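Local coordinates for core protein VP7 (African horsesickness virus, PDB 1AHS) that forms the surface layer of the orbivirus core as a homotrimer that binds the underlying protein VP3, this chain being its top domain, at residues 16-28 with 35-48. Numbering follows the deposited sequence.
Sequences YYVPQGRTRGGYI and VCMDAGAAGQVNAL
The Leu48 carbonyl oxygen accepts the Tyr27 hydroxyl at 2.8 Å from OH to O. The bond lies in the carbonyl plane on a lone pair. Leu48 O lies at the edge of the Tyr27 ring, and Leu48 CD2 touches Tyr27 CZ at 3.5 Å. This ties Tyr27 of strand 23-27 to the short helix 46-49.

The same strand, outermost in its sheet within this chain, pairs antiparallel with strand 32-37 as a beta hairpin. Arg24 and Cys36 form a hydrogen-bonded pair, with Cys36 N to Arg24 O at 2.7 Å and Arg24 N to Cys36 O at 3.2 Å. Asp38 N extends the ladder to Arg22 O. On the face of Thr23 and Met37, the two side chains run side by side, and Thr23 CG2 meets Met37 CE at 3.6 Å. Met37 also packs on Val108, joining the two sheets of the VP7 top domain.

On the opposite face, Cys36 SG accepts a nearly straight bond from Tyr17 N (3.5 Å, 166°). It sits obliquely to the Tyr16 ring, 4.8 Å from its centroid. With chi1 at -73°, the sulfur lies anti to its own carbonyl carbon and turns to the loop of Tyr16 and Tyr17. Val18 CG2 presses on Cys36 CB at 3.4 Å, a tight fit.

One face of the Arg22 guanidinium lies over Ala41 CA. Its charge does not touch that of Asp38, so the join rests on hydrogen bonds and packing, not ion pairing.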
ATOM      1  N   TYR B  16      -7.649   6.687   8.883  1.00 22.84           N
ATOM      2  CA  TYR B  16      -7.385   7.741   9.827  1.00 24.38           C
ATOM      3  C   TYR B  16      -7.153   7.256  11.252  1.00 25.54           C
ATOM      4  O   TYR B  16      -7.940   6.485  11.797  1.00 27.88           O
ATOM      5  CB  TYR B  16      -8.501   8.765   9.741  1.00 23.74           C
ATOM      6  CG  TYR B  16      -8.222  10.067  10.446  1.00 24.32           C
ATOM      7  CD1 TYR B  16      -8.583  10.226  11.773  1.00 24.41           C
ATOM      8  CD2 TYR B  16      -7.642  11.155   9.778  1.00 21.27           C
ATOM      9  CE1 TYR B  16      -8.389  11.420  12.435  1.00 30.38           C
ATOM     10  CE2 TYR B  16      -7.442  12.377  10.441  1.00 23.57           C
ATOM     11  CZ  TYR B  16      -7.828  12.491  11.773  1.00 29.32           C
ATOM     12  OH  TYR B  16      -7.724  13.667  12.472  1.00 34.77           O
ATOM     13  N   TYR B  17      -6.037   7.680  11.841  1.00 25.25           N
ATOM     14  CA  TYR B  17      -5.697   7.306  13.199  1.00 23.74           C
ATOM     15  C   TYR B  17      -4.849   8.388  13.872  1.00 29.63           C
ATOM     16  O   TYR B  17      -3.661   8.543  13.598  1.00 30.52           O
ATOM     17  CB  TYR B  17      -4.949   6.005  13.207  1.00 23.70           C
ATOM     18  CG  TYR B  17      -4.609   5.531  14.596  1.00 29.07           C
ATOM     19  CD1 TYR B  17      -5.606   5.222  15.498  1.00 33.19           C
ATOM     20  CD2 TYR B  17      -3.287   5.378  15.006  1.00 29.22           C
ATOM     21  CE1 TYR B  17      -5.310   4.771  16.782  1.00 35.50           C
ATOM     22  CE2 TYR B  17      -2.974   4.924  16.283  1.00 29.13           C
ATOM     23  CZ  TYR B  17      -3.993   4.625  17.169  1.00 34.81           C
ATOM     24  OH  TYR B  17      -3.719   4.203  18.455  1.00 40.80           O
ATOM     25  N   VAL B  18      -5.506   9.139  14.746  1.00 30.25           N
ATOM     26  CA  VAL B  18      -4.941  10.243  15.540  1.00 31.68           C
ATOM     27  C   VAL B  18      -5.622  10.145  16.937  1.00 35.38           C
ATOM     28  O   VAL B  18      -6.587  10.848  17.216  1.00 36.07           O
ATOM     29  CB  VAL B  18      -5.331  11.594  14.915  1.00 26.74           C
ATOM     30  CG1 VAL B  18      -4.880  12.707  15.787  1.00 30.04           C
ATOM     31  CG2 VAL B  18      -4.747  11.733  13.546  1.00 19.98           C
ATOM     32  N   PRO B  19      -5.148   9.233  17.806  1.00 36.03           N
ATOM     33  CA  PRO B  19      -5.676   8.994  19.151  1.00 43.13           C
ATOM     34  C   PRO B  19      -5.599  10.157  20.165  1.00 47.06           C
ATOM     35  O   PRO B  19      -6.474  10.297  21.032  1.00 52.73           O
ATOM     36  CB  PRO B  19      -4.869   7.782  19.610  1.00 43.15           C
ATOM     37  CG  PRO B  19      -3.548   8.031  18.996  1.00 41.76           C
ATOM     38  CD  PRO B  19      -3.925   8.441  17.604  1.00 40.32           C
ATOM     39  N   GLN B  20      -4.539  10.949  20.106  1.00 46.98           N
ATOM     40  CA  GLN B  20      -4.406  12.076  21.001  1.00 48.70           C
ATOM     41  C   GLN B  20      -3.867  13.170  20.094  1.00 46.96           C
ATOM     42  O   GLN B  20      -3.189  12.867  19.104  1.00 45.73           O
ATOM     43  CB  GLN B  20      -3.407  11.762  22.133  1.00 58.89           C
ATOM     44  N   GLY B  21      -4.273  14.412  20.337  1.00 42.65           N
ATOM     45  CA  GLY B  21      -3.744  15.522  19.573  1.00 36.81           C
ATOM     46  C   GLY B  21      -4.347  15.827  18.233  1.00 39.46           C
ATOM     47  O   GLY B  21      -5.464  15.403  17.923  1.00 42.89           O
ATOM     48  N   ARG B  22      -3.584  16.552  17.424  1.00 40.17           N
ATOM     49  CA  ARG B  22      -4.068  16.938  16.123  1.00 42.04           C
ATOM     50  C   ARG B  22      -3.392  16.348  14.901  1.00 38.55           C
ATOM     51  O   ARG B  22      -3.926  16.483  13.816  1.00 38.05           O
ATOM     52  CB  ARG B  22      -4.169  18.464  16.016  1.00 52.12           C
ATOM     53  CG  ARG B  22      -5.341  19.059  16.820  1.00 64.93           C
ATOM     54  CD  ARG B  22      -5.849  20.352  16.190  1.00 76.02           C
ATOM     55  NE  ARG B  22      -4.745  21.273  15.867  1.00 79.02           N
ATOM     56  CZ  ARG B  22      -4.868  22.597  15.685  1.00 78.12           C
ATOM     57  NH1 ARG B  22      -6.074  23.166  15.804  1.00 86.74           N
ATOM     58  NH2 ARG B  22      -3.792  23.351  15.343  1.00 81.71           N
ATOM     59  N   THR B  23      -2.186  15.801  15.029  1.00 38.19           N
ATOM     60  CA  THR B  23      -1.524  15.150  13.889  1.00 35.12           C
ATOM     61  C   THR B  23      -0.877  13.833  14.387  1.00 36.52           C
ATOM     62  O   THR B  23      -0.709  13.632  15.602  1.00 35.94           O
ATOM     63  CB  THR B  23      -0.440  16.040  13.189  1.00 32.17           C
ATOM     64  OG1 THR B  23       0.575  16.394  14.123  1.00 40.84           O
ATOM     65  CG2 THR B  23      -1.018  17.295  12.647  1.00 29.51           C
ATOM     66  N   ARG B  24      -0.681  12.880  13.472  1.00 33.97           N
ATOM     67  CA  ARG B  24      -0.013  11.620  13.774  1.00 27.09           C
ATOM     68  C   ARG B  24       0.490  11.049  12.491  1.00 25.59           C
ATOM     69  O   ARG B  24      -0.132  11.182  11.448  1.00 27.63           O
ATOM     70  CB  ARG B  24      -0.863  10.581  14.506  1.00 27.62           C
ATOM     71  CG  ARG B  24       0.043   9.401  14.967  1.00 32.20           C
ATOM     72  CD  ARG B  24      -0.570   8.478  16.027  1.00 32.38           C
ATOM     73  NE  ARG B  24       0.270   7.303  16.323  1.00 39.71           N
ATOM     74  CZ  ARG B  24       0.643   6.378  15.433  1.00 39.63           C
ATOM     75  NH1 ARG B  24       0.267   6.470  14.161  1.00 45.21           N
ATOM     76  NH2 ARG B  24       1.376   5.339  15.820  1.00 44.49           N
ATOM     77  N   GLY B  25       1.712  10.556  12.558  1.00 24.27           N
ATOM     78  CA  GLY B  25       2.354   9.957  11.406  1.00 22.83           C
ATOM     79  C   GLY B  25       2.725   8.528  11.750  1.00 25.59           C
ATOM     80  O   GLY B  25       2.783   8.127  12.932  1.00 22.95           O
ATOM     81  N   GLY B  26       2.953   7.753  10.700  1.00 24.35           N
ATOM     82  CA  GLY B  26       3.310   6.353  10.852  1.00 25.01           C
ATOM     83  C   GLY B  26       3.831   5.853   9.536  1.00 24.03           C
ATOM     84  O   GLY B  26       3.684   6.527   8.518  1.00 28.23           O
ATOM     85  N   TYR B  27       4.407   4.668   9.523  1.00 22.81           N
ATOM     86  CA  TYR B  27       4.954   4.174   8.285  1.00 20.58           C
ATOM     87  C   TYR B  27       4.044   3.195   7.648  1.00 21.75           C
ATOM     88  O   TYR B  27       3.303   2.507   8.337  1.00 20.36           O
ATOM     89  CB  TYR B  27       6.289   3.541   8.575  1.00 19.17           C
ATOM     90  CG  TYR B  27       7.212   4.537   9.220  1.00 22.58           C
ATOM     91  CD1 TYR B  27       7.841   5.518   8.458  1.00 24.39           C
ATOM     92  CD2 TYR B  27       7.460   4.505  10.591  1.00 30.73           C
ATOM     93  CE1 TYR B  27       8.693   6.435   9.034  1.00 26.60           C
ATOM     94  CE2 TYR B  27       8.324   5.432  11.189  1.00 27.61           C
ATOM     95  CZ  TYR B  27       8.935   6.385  10.397  1.00 26.77           C
ATOM     96  OH  TYR B  27       9.822   7.265  10.955  1.00 29.00           O
ATOM     97  N   ILE B  28       4.083   3.164   6.327  1.00 19.99           N
ATOM     98  CA  ILE B  28       3.281   2.238   5.543  1.00 22.87           C
ATOM     99  C   ILE B  28       4.184   1.079   5.074  1.00 25.34           C
ATOM    100  O   ILE B  28       3.777  -0.085   5.046  1.00 25.39           O
ATOM    101  CB  ILE B  28       2.682   2.949   4.331  1.00 19.87           C
ATOM    102  CG1 ILE B  28       1.735   4.051   4.796  1.00 18.89           C
ATOM    103  CG2 ILE B  28       1.925   2.005   3.482  1.00 16.38           C
ATOM    104  CD1 ILE B  28       0.881   3.707   5.984  1.00 16.09           C
ATOM    105  N   VAL B  35       0.835  11.191   7.172  1.00 24.62           N
ATOM    106  CA  VAL B  35       0.506  11.919   8.397  1.00 19.66           C
ATOM    107  C   VAL B  35      -0.979  12.282   8.352  1.00 21.70           C
ATOM    108  O   VAL B  35      -1.491  12.762   7.339  1.00 20.89           O
ATOM    109  CB  VAL B  35       1.515  13.098   8.692  1.00 25.75           C
ATOM    110  CG1 VAL B  35       2.127  13.598   7.445  1.00 30.48           C
ATOM    111  CG2 VAL B  35       0.883  14.210   9.454  1.00 21.19           C
ATOM    112  N   CYS B  36      -1.698  11.812   9.358  1.00 21.96           N
ATOM    113  CA  CYS B  36      -3.118  12.026   9.470  1.00 22.75           C
ATOM    114  C   CYS B  36      -3.273  13.377  10.092  1.00 24.39           C
ATOM    115  O   CYS B  36      -2.667  13.629  11.112  1.00 30.29           O
ATOM    116  CB  CYS B  36      -3.737  10.969  10.389  1.00 16.83           C
ATOM    117  SG  CYS B  36      -3.834   9.316   9.664  1.00 26.31           S
ATOM    118  N   MET B  37      -4.115  14.236   9.537  1.00 25.21           N
ATOM    119  CA  MET B  37      -4.270  15.581  10.091  1.00 24.41           C
ATOM    120  C   MET B  37      -5.688  16.042  10.301  1.00 24.62           C
ATOM    121  O   MET B  37      -6.501  16.005   9.381  1.00 29.95           O
ATOM    122  CB  MET B  37      -3.595  16.597   9.172  1.00 24.91           C
ATOM    123  CG  MET B  37      -2.149  16.342   8.919  1.00 21.99           C
ATOM    124  SD  MET B  37      -1.484  17.625   8.007  1.00 30.19           S
ATOM    125  CE  MET B  37      -1.250  18.763   9.414  1.00 20.14           C
ATOM    126  N   ASP B  38      -5.983  16.500  11.498  1.00 26.24           N
ATOM    127  CA  ASP B  38      -7.295  17.033  11.789  1.00 30.75           C
ATOM    128  C   ASP B  38      -7.480  18.335  11.007  1.00 34.26           C
ATOM    129  O   ASP B  38      -6.564  18.835  10.345  1.00 34.08           O
ATOM    130  CB  ASP B  38      -7.415  17.377  13.250  1.00 36.24           C
ATOM    131  CG  ASP B  38      -8.761  17.030  13.817  1.00 52.75           C
ATOM    132  OD1 ASP B  38      -9.812  17.116  13.104  1.00 54.36           O
ATOM    133  OD2 ASP B  38      -8.754  16.631  15.004  1.00 64.17           O
ATOM    134  N   ALA B  39      -8.680  18.885  11.097  1.00 37.31           N
ATOM    135  CA  ALA B  39      -9.041  20.118  10.417  1.00 36.01           C
ATOM    136  C   ALA B  39      -8.300  21.321  11.015  1.00 37.34           C
ATOM    137  O   ALA B  39      -8.197  21.456  12.243  1.00 37.65           O
ATOM    138  CB  ALA B  39     -10.527  20.328  10.532  1.00 33.25           C
ATOM    139  N   GLY B  40      -7.791  22.184  10.142  1.00 34.73           N
ATOM    140  CA  GLY B  40      -7.081  23.369  10.579  1.00 37.46           C
ATOM    141  C   GLY B  40      -5.782  23.101  11.321  1.00 37.39           C
ATOM    142  O   GLY B  40      -5.283  23.994  12.063  1.00 35.89           O
ATOM    143  N   ALA B  41      -5.196  21.919  11.076  1.00 33.63           N
ATOM    144  CA  ALA B  41      -3.963  21.522  11.745  1.00 26.34           C
ATOM    145  C   ALA B  41      -2.668  21.794  10.999  1.00 28.34           C
ATOM    146  O   ALA B  41      -2.630  21.877   9.762  1.00 29.89           O
ATOM    147  CB  ALA B  41      -4.036  20.069  12.169  1.00 22.27           C
ATOM    148  N   ALA B  42      -1.609  21.935  11.792  1.00 27.34           N
ATOM    149  CA  ALA B  42      -0.270  22.158  11.291  1.00 26.83           C
ATOM    150  C   ALA B  42       0.697  21.466  12.237  1.00 28.57           C
ATOM    151  O   ALA B  42       0.414  21.311  13.441  1.00 28.72           O
ATOM    152  CB  ALA B  42       0.017  23.610  11.240  1.00 32.57           C
ATOM    153  N   GLY B  43       1.842  21.063  11.700  1.00 26.69           N
ATOM    154  CA  GLY B  43       2.829  20.379  12.516  1.00 25.35           C
ATOM    155  C   GLY B  43       4.096  20.246  11.712  1.00 28.21           C
ATOM    156  O   GLY B  43       4.113  20.642  10.541  1.00 31.53           O
ATOM    157  N   GLN B  44       5.162  19.773  12.361  1.00 33.06           N
ATOM    158  CA  GLN B  44       6.487  19.570  11.742  1.00 34.30           C
ATOM    159  C   GLN B  44       6.671  18.057  11.686  1.00 34.69           C
ATOM    160  O   GLN B  44       6.379  17.346  12.638  1.00 40.61           O
ATOM    161  CB  GLN B  44       7.615  20.226  12.548  1.00 37.87           C
ATOM    162  CG  GLN B  44       8.926  20.376  11.747  1.00 48.18           C
ATOM    163  CD  GLN B  44      10.053  20.959  12.561  1.00 49.96           C
ATOM    164  OE1 GLN B  44      10.851  20.232  13.155  1.00 54.60           O
ATOM    165  NE2 GLN B  44      10.112  22.279  12.614  1.00 50.65           N
ATOM    166  N   VAL B  45       7.314  17.580  10.645  1.00 33.80           N
ATOM    167  CA  VAL B  45       7.359  16.165  10.422  1.00 32.33           C
ATOM    168  C   VAL B  45       8.772  15.599  10.240  1.00 32.81           C
ATOM    169  O   VAL B  45       8.974  14.459   9.812  1.00 33.33           O
ATOM    170  CB  VAL B  45       6.377  15.988   9.229  1.00 31.84           C
ATOM    171  CG1 VAL B  45       7.014  15.449   8.011  1.00 31.34           C
ATOM    172  CG2 VAL B  45       5.100  15.332   9.679  1.00 31.20           C
ATOM    173  N   ASN B  46       9.753  16.378  10.678  1.00 33.21           N
ATOM    174  CA  ASN B  46      11.152  15.974  10.567  1.00 35.51           C
ATOM    175  C   ASN B  46      11.412  14.602  11.183  1.00 33.07           C
ATOM    176  O   ASN B  46      11.856  13.711  10.500  1.00 36.15           O
ATOM    177  CB  ASN B  46      12.066  17.016  11.209  1.00 33.20           C
ATOM    178  CG  ASN B  46      12.263  18.210  10.339  1.00 35.37           C
ATOM    179  OD1 ASN B  46      11.370  19.052  10.213  1.00 36.67           O
ATOM    180  ND2 ASN B  46      13.411  18.279   9.685  1.00 35.60           N
ATOM    181  N   ALA B  47      11.088  14.429  12.457  1.00 31.81           N
ATOM    182  CA  ALA B  47      11.303  13.173  13.164  1.00 32.94           C
ATOM    183  C   ALA B  47      10.770  11.957  12.449  1.00 34.66           C
ATOM    184  O   ALA B  47      11.278  10.855  12.631  1.00 37.59           O
ATOM    185  CB  ALA B  47      10.671  13.245  14.537  1.00 32.75           C
ATOM    186  N   LEU B  48       9.743  12.169  11.639  1.00 31.10           N
ATOM    187  CA  LEU B  48       9.096  11.096  10.916  1.00 25.54           C
ATOM    188  C   LEU B  48       9.786  10.766   9.600  1.00 26.33           C
ATOM    189  O   LEU B  48      10.048   9.599   9.337  1.00 24.59           O
ATOM    190  CB  LEU B  48       7.634  11.495  10.695  1.00 28.68           C
ATOM    191  CG  LEU B  48       6.453  10.576  10.322  1.00 29.82           C
ATOM    192  CD1 LEU B  48       6.001  10.772   8.886  1.00 29.58           C
ATOM    193  CD2 LEU B  48       6.724   9.142  10.650  1.00 28.55           C
TER